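Local coordinates for protein RPA0582 (Rhodopseudomonas palustris, PDB 3HHL) that is of unknown function but belongs to the DUF1330 family, has an alpha-beta-barrel fold and pairs with a second copy in the crystal, at the interface of chains A and B. Numbering follows the deposited sequence. Chains: chain A, RPA0582; chain B, RPA0582.

Contact 1: the interface of chains A and B. Residues chain A 26, 92, 129, 131-132; chain B 71-73, 92.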
loop_
_atom_site.group_PDB
_atom_site.type_symbol
_atom_site.label_atom_id
_atom_site.label_comp_id
_atom_site.label_asym_id
_atom_site.label_seq_id
_atom_site.Cartn_x
_atom_site.Cartn_y
_atom_site.Cartn_z
ATOM N N HIS A 26 2.018 7.307 9.608
ATOM C CA HIS A 26 2.161 7.229 8.194
ATOM C C HIS A 26 0.848 6.754 7.643
ATOM O O HIS A 26 0.277 5.771 8.099
ATOM C CB HIS A 26 3.295 6.298 7.846
ATOM C CG HIS A 26 4.629 6.953 7.929
ATOM N ND1 HIS A 26 5.788 6.336 7.515
ATOM C CD2 HIS A 26 4.991 8.175 8.401
ATOM C CE1 HIS A 26 6.803 7.157 7.721
ATOM N NE2 HIS A 26 6.354 8.277 8.264
ATOM N N ILE A 92 2.640 7.821 0.552
ATOM C CA ILE A 92 2.598 7.840 2.009
ATOM C C ILE A 92 2.756 9.248 2.504
ATOM O O ILE A 92 3.685 9.925 2.133
ATOM C CB ILE A 92 3.663 6.939 2.655
ATOM C CG1 ILE A 92 3.399 5.448 2.309
ATOM C CG2 ILE A 92 3.707 7.197 4.187
ATOM C CD1 ILE A 92 4.650 4.523 2.594
ATOM N N LEU A 129 -0.452 3.621 9.517
ATOM C CA LEU A 129 0.617 2.815 10.068
ATOM C C LEU A 129 1.505 3.570 11.047
ATOM O O LEU A 129 1.628 4.767 10.974
ATOM C CB LEU A 129 1.452 2.246 8.955
ATOM C CG LEU A 129 0.654 1.534 7.846
ATOM C CD1 LEU A 129 0.574 2.443 6.586
ATOM C CD2 LEU A 129 1.245 0.184 7.525
ATOM N N PRO A 131 5.295 3.999 11.714
ATOM C CA PRO A 131 6.617 3.752 11.110
ATOM C C PRO A 131 7.496 2.849 11.953
ATOM O O PRO A 131 7.588 3.060 13.136
ATOM C CB PRO A 131 7.266 5.142 11.054
ATOM C CG PRO A 131 6.203 6.079 11.249
ATOM C CD PRO A 131 5.046 5.413 11.942
ATOM N N LEU A 132 8.143 1.886 11.324
ATOM C CA LEU A 132 9.148 1.074 11.977
ATOM C C LEU A 132 10.549 1.373 11.426
ATOM O O LEU A 132 10.681 1.838 10.306
ATOM C CB LEU A 132 8.800 -0.392 11.787
ATOM C CG LEU A 132 7.418 -0.832 12.268
ATOM C CD1 LEU A 132 7.069 -2.188 11.759
ATOM C CD2 LEU A 132 7.353 -0.780 13.789
ATOM N N TRP B 71 11.164 1.039 3.481
ATOM C CA TRP B 71 10.149 1.552 4.423
ATOM C C TRP B 71 9.322 0.426 4.932
ATOM O O TRP B 71 9.040 -0.511 4.218
ATOM C CB TRP B 71 9.221 2.563 3.760
ATOM C CG TRP B 71 7.990 2.919 4.558
ATOM C CD1 TRP B 71 7.874 3.900 5.477
ATOM C CD2 TRP B 71 6.704 2.306 4.480
ATOM N NE1 TRP B 71 6.603 3.935 5.998
ATOM C CE2 TRP B 71 5.869 2.957 5.414
ATOM C CE3 TRP B 71 6.184 1.271 3.722
ATOM C CZ2 TRP B 71 4.560 2.633 5.590
ATOM C CZ3 TRP B 71 4.898 0.926 3.904
ATOM C CH2 TRP B 71 4.080 1.603 4.835
ATOM N N GLN B 72 8.919 0.548 6.179
ATOM C CA GLN B 72 8.138 -0.481 6.832
ATOM C C GLN B 72 7.242 0.149 7.883
ATOM O O GLN B 72 7.668 1.057 8.588
ATOM C CB GLN B 72 9.072 -1.464 7.534
ATOM C CG GLN B 72 8.322 -2.694 8.011
ATOM C CD GLN B 72 9.246 -3.844 8.399
ATOM O OE1 GLN B 72 10.477 -3.688 8.429
ATOM N NE2 GLN B 72 8.656 -5.007 8.667
ATOM N N GLY B 73 6.013 -0.349 8.007
ATOM C CA GLY B 73 5.105 0.178 9.021
ATOM C C GLY B 73 4.275 -0.871 9.681
ATOM O O GLY B 73 3.981 -1.905 9.086
ATOM N N ILE B 92 7.928 -1.641 1.932
ATOM C CA ILE B 92 8.377 -1.400 0.569
ATOM C C ILE B 92 9.797 -1.886 0.421
ATOM O O ILE B 92 10.666 -1.489 1.190
ATOM C CB ILE B 92 8.294 0.103 0.170
ATOM C CG1 ILE B 92 6.817 0.593 0.179
ATOM C CG2 ILE B 92 8.942 0.315 -1.190
ATOM C CD1 ILE B 92 6.677 2.150 0.049
HETATM O O HOH W 1 10.239 2.456 7.765
#
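A:Leu132 and B:Gln72 join backbones where the C-terminal loop of chain A passes strand 71-73 of chain B: amide N of A:Leu132 donates to carbonyl O of B:Gln72 (2.9 Å). A water ties this pair further, lying 2.7 Å from A:Leu132 O and 2.8 Å from B:Gln72 N. B:Trp71 hides 68 Å² of its surface, the largest share in this contact. Its CG is anti to the backbone N (chi1 168°), carrying the indole over to strands 25-33 and 89-95 of chain A. There the indole NE1-H points at ND1 of A:His26 (3.0 Å, 158° at H), close to both ring planes, so ND1 serves as acceptor. A:Pro131 CG, 3.6 Å above the plane of the A:His26 imidazole and over its centre, covers one face of that ring and may limit its tilt. A:Ile92 meets the indole tip to tip: methyl CD1 lies over one face, 3.4 Å from the centroid of the six-membered ring. A:Leu129 comes in crosswise, its CD1 4.0 Å from B:Trp71 CH2. The site plugs one aromatic side chain of chain B into chain A and may set the register of the two chains, if this pairing exists outside the crystal.

Contact 2: the interface of chains A and B. Residues chain A 19, 21, 128-129; chain B 74-76.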
loop_
_atom_site.group_PDB
_atom_site.type_symbol
_atom_site.label_atom_id
_atom_site.label_comp_id
_atom_site.label_asym_id
_atom_site.label_seq_id
_atom_site.Cartn_x
_atom_site.Cartn_y
_atom_site.Cartn_z
ATOM N N ASN A 19 -7.008 5.860 19.275
ATOM C CA ASN A 19 -5.651 5.456 19.318
ATOM C C ASN A 19 -4.721 6.645 19.100
ATOM O O ASN A 19 -4.199 6.863 18.006
ATOM C CB ASN A 19 -5.330 4.379 18.304
ATOM C CG ASN A 19 -3.931 3.887 18.476
ATOM O OD1 ASN A 19 -3.210 4.327 19.425
ATOM N ND2 ASN A 19 -3.517 2.986 17.627
ATOM N N ARG A 21 -1.737 7.393 20.439
ATOM C CA ARG A 21 -0.368 7.235 20.946
ATOM C C ARG A 21 0.533 8.290 20.313
ATOM O O ARG A 21 0.427 8.608 19.149
ATOM C CB ARG A 21 0.171 5.805 20.716
ATOM C CG ARG A 21 0.698 5.517 19.319
ATOM C CD ARG A 21 -0.328 5.645 18.188
ATOM N NE ARG A 21 0.297 5.403 16.888
ATOM C CZ ARG A 21 1.068 6.282 16.251
ATOM N NH1 ARG A 21 1.330 7.472 16.791
ATOM N NH2 ARG A 21 1.600 5.969 15.081
ATOM N N ARG A 128 -3.577 3.402 8.070
ATOM C CA ARG A 128 -2.797 4.115 9.049
ATOM C C ARG A 128 -1.722 3.189 9.550
ATOM O O ARG A 128 -2.058 2.103 9.984
ATOM C CB ARG A 128 -3.655 4.548 10.208
ATOM C CG ARG A 128 -2.844 5.006 11.380
ATOM C CD ARG A 128 -3.722 5.233 12.584
ATOM N NE ARG A 128 -2.963 5.341 13.814
ATOM C CZ ARG A 128 -3.384 5.916 14.927
ATOM N NH1 ARG A 128 -4.562 6.467 14.999
ATOM N NH2 ARG A 128 -2.609 5.929 15.999
ATOM N N LEU A 129 -0.452 3.621 9.517
ATOM C CA LEU A 129 0.617 2.815 10.068
ATOM C C LEU A 129 1.505 3.570 11.047
ATOM O O LEU A 129 1.628 4.767 10.974
ATOM C CB LEU A 129 1.452 2.246 8.955
ATOM C CG LEU A 129 0.654 1.534 7.846
ATOM C CD1 LEU A 129 0.574 2.443 6.586
ATOM C CD2 LEU A 129 1.245 0.184 7.525
ATOM N N GLN B 74 3.894 -0.609 10.931
ATOM C CA GLN B 74 2.979 -1.476 11.668
ATOM C C GLN B 74 1.548 -1.058 11.376
ATOM O O GLN B 74 1.197 0.067 11.535
ATOM C CB GLN B 74 3.272 -1.388 13.143
ATOM C CG GLN B 74 2.346 -2.180 14.069
ATOM C CD GLN B 74 2.737 -1.918 15.562
ATOM O OE1 GLN B 74 3.917 -2.020 15.913
ATOM N NE2 GLN B 74 1.775 -1.514 16.405
ATOM N N PHE B 75 0.711 -1.972 10.944
ATOM C CA PHE B 75 -0.663 -1.640 10.615
ATOM C C PHE B 75 -1.404 -1.211 11.847
ATOM O O PHE B 75 -1.353 -1.920 12.835
ATOM C CB PHE B 75 -1.324 -2.863 10.030
ATOM C CG PHE B 75 -2.746 -2.686 9.696
ATOM C CD1 PHE B 75 -3.121 -2.285 8.440
ATOM C CD2 PHE B 75 -3.739 -2.977 10.614
ATOM C CE1 PHE B 75 -4.471 -2.162 8.097
ATOM C CE2 PHE B 75 -5.100 -2.831 10.267
ATOM C CZ PHE B 75 -5.451 -2.421 9.011
ATOM N N GLU B 76 -2.099 -0.067 11.791
ATOM C CA GLU B 76 -2.944 0.372 12.893
ATOM C C GLU B 76 -4.447 0.485 12.581
ATOM O O GLU B 76 -5.284 0.273 13.431
ATOM C CB GLU B 76 -2.399 1.696 13.467
ATOM C CG GLU B 76 -1.037 1.570 14.140
ATOM C CD GLU B 76 -0.498 2.872 14.754
ATOM O OE1 GLU B 76 -0.572 3.940 14.084
ATOM O OE2 GLU B 76 0.044 2.815 15.906
HETATM O O HOH W 2 -1.045 1.322 17.871
#
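A:Leu129 lays its CD2 methyl against the backbone of B:Phe75, 4.1 Å from CA, making a small apolar centre while the B:Phe75 ring itself turns away from the contact. Next to it the aliphatic stem of A:Arg128, at the end of strand 124-128, crosses B:Glu76 at a slant, with CD 3.9 Å from CB. Between these layers the amide N of B:Glu76 donates to the carbonyl O of A:Arg128 (2.8 Å), pinning the loop of this DUF1330 protein to the strand end. Outward, the B:Glu76 carboxylate is held by two arginines in different ways. A:Arg21, bent at chi2 (-62°), comes tip to tip and sends its NE-H to the syn side of OE2 (2.8 Å), nearly straight at the hydrogen. A:Arg128, its CG anti to the backbone N (chi1 167°) and its chain extended to NE, puts NE 2.8 Å from OE1, well above the carboxylate plane. Both are salt bridges, so two guanidinium groups grip the one carboxylate. A:Arg128 is itself held from behind: NH1 and NH2 converge end-on upon the backbone O of A:Asn19, which thereby orients the guanidinium. At the rim a water bridges the chains, 3.0 Å from the amide ND2 of A:Asn19 and 2.7 Å from OE2 of B:Glu76.

Contact 3: the interface of chains A and B. Residues chain A 133-135; chain B 69-72.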
loop_
_atom_site.group_PDB
_atom_site.type_symbol
_atom_site.label_atom_id
_atom_site.label_comp_id
_atom_site.label_asym_id
_atom_site.label_seq_id
_atom_site.Cartn_x
_atom_site.Cartn_y
_atom_site.Cartn_z
ATOM N N LYS A 133 11.586 1.172 12.237
ATOM C CA LYS A 133 12.965 1.090 11.700
ATOM C C LYS A 133 12.973 -0.133 10.787
ATOM O O LYS A 133 12.749 -1.230 11.291
ATOM C CB LYS A 133 14.034 0.874 12.802
ATOM C CG LYS A 133 14.629 2.175 13.451
ATOM C CD LYS A 133 15.556 1.867 14.677
ATOM N N PRO A 134 13.246 0.027 9.464
ATOM C CA PRO A 134 13.242 -1.153 8.552
ATOM C C PRO A 134 14.252 -2.298 8.911
ATOM O O PRO A 134 15.209 -2.559 8.179
ATOM C CB PRO A 134 13.557 -0.535 7.180
ATOM C CG PRO A 134 13.421 0.986 7.352
ATOM C CD PRO A 134 13.746 1.239 8.777
ATOM N N GLY A 135 14.038 -2.903 10.087
ATOM C CA GLY A 135 14.554 -4.230 10.507
ATOM C C GLY A 135 13.365 -4.878 11.246
ATOM O O GLY A 135 12.919 -4.330 12.279
ATOM N N VAL B 69 14.898 -3.248 2.239
ATOM C CA VAL B 69 13.632 -2.739 2.703
ATOM C C VAL B 69 13.850 -1.289 2.970
ATOM O O VAL B 69 14.616 -0.958 3.842
ATOM C CB VAL B 69 13.155 -3.432 3.997
ATOM C CG1 VAL B 69 12.004 -2.644 4.613
ATOM C CG2 VAL B 69 12.672 -4.839 3.675
ATOM N N VAL B 70 13.184 -0.424 2.216
ATOM C CA VAL B 70 13.365 1.022 2.369
ATOM C C VAL B 70 12.285 1.692 3.230
ATOM O O VAL B 70 12.465 2.776 3.669
ATOM C CB VAL B 70 13.401 1.733 1.014
ATOM C CG1 VAL B 70 14.591 1.219 0.172
ATOM C CG2 VAL B 70 12.060 1.576 0.284
ATOM N N TRP B 71 11.164 1.039 3.481
ATOM C CA TRP B 71 10.149 1.552 4.423
ATOM C C TRP B 71 9.322 0.426 4.932
ATOM O O TRP B 71 9.040 -0.511 4.218
ATOM C CB TRP B 71 9.221 2.563 3.760
ATOM C CG TRP B 71 7.990 2.919 4.558
ATOM C CD1 TRP B 71 7.874 3.900 5.477
ATOM C CD2 TRP B 71 6.704 2.306 4.480
ATOM N NE1 TRP B 71 6.603 3.935 5.998
ATOM C CE2 TRP B 71 5.869 2.957 5.414
ATOM C CE3 TRP B 71 6.184 1.271 3.722
ATOM C CZ2 TRP B 71 4.560 2.633 5.590
ATOM C CZ3 TRP B 71 4.898 0.926 3.904
ATOM C CH2 TRP B 71 4.080 1.603 4.835
ATOM N N GLN B 72 8.919 0.548 6.179
ATOM C CA GLN B 72 8.138 -0.481 6.832
ATOM C C GLN B 72 7.242 0.149 7.883
ATOM O O GLN B 72 7.668 1.057 8.588
ATOM C CB GLN B 72 9.072 -1.464 7.534
ATOM C CG GLN B 72 8.322 -2.694 8.011
ATOM C CD GLN B 72 9.246 -3.844 8.399
ATOM O OE1 GLN B 72 10.477 -3.688 8.429
ATOM N NE2 GLN B 72 8.656 -5.007 8.667
#
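A:Pro134 presents the rim of its nearly flat pyrrolidine ring to B:Val69, CB foremost, while B:Gln72 OE1 comes in beyond the neighbouring CA, off the face on the side of B:Val69 CG1. A:Pro134 is poorly ordered, so its exact ring position, and every separation measured to it, is uncertain. This is an apolar loop-to-loop contact of the DUF1330 protein, formed by the C-terminal loop of chain A and the segment that leads into strand 71-73 of chain B. Two groups of B:Val69 straddle the ring plane at its tip: the carbonyl O is 3.5 Å from A:Pro134 CB on one side, and methyl CG1 is 3.7 Å from the same CB on the other. In B:Val69 a chi1 of 167° swings CG1 toward the proline CB, where the backbone carbonyl O also arrives. The backbone of B:Val70 and of B:Trp71 borders the CG corner of the ring more loosely, and the B:Trp71 indole points away from it. Chain B hides 75 Å² of A:Pro134; chain A hides 26 Å² of B:Val69. B:Gln72 is extended beyond CG, and its carboxamide OE1 ends 3.8 Å from A:Pro134 CA and 4.0 Å from the amide N of A:Gly135; neither separation is a bond.

Contacts 1 and 3 are neighbours, about 7 Å between the centres of their C-alpha atoms, and share B:Trp71 and B:Gln72 at strand 71-73 of chain B. Contact 2 lies about 10 Å from contact 1, with A:Leu129 common to both, and about 15 Å from contact 3. The three thus form one continuous strip in which residues 128-135 of chain A run antiparallel to residues 76-69 of chain B, flanked by strands 25-33 and 89-95 and the residue 19-21 loop of chain A. Such continuity suits a dimer, although the structure alone does not show that it persists in solution.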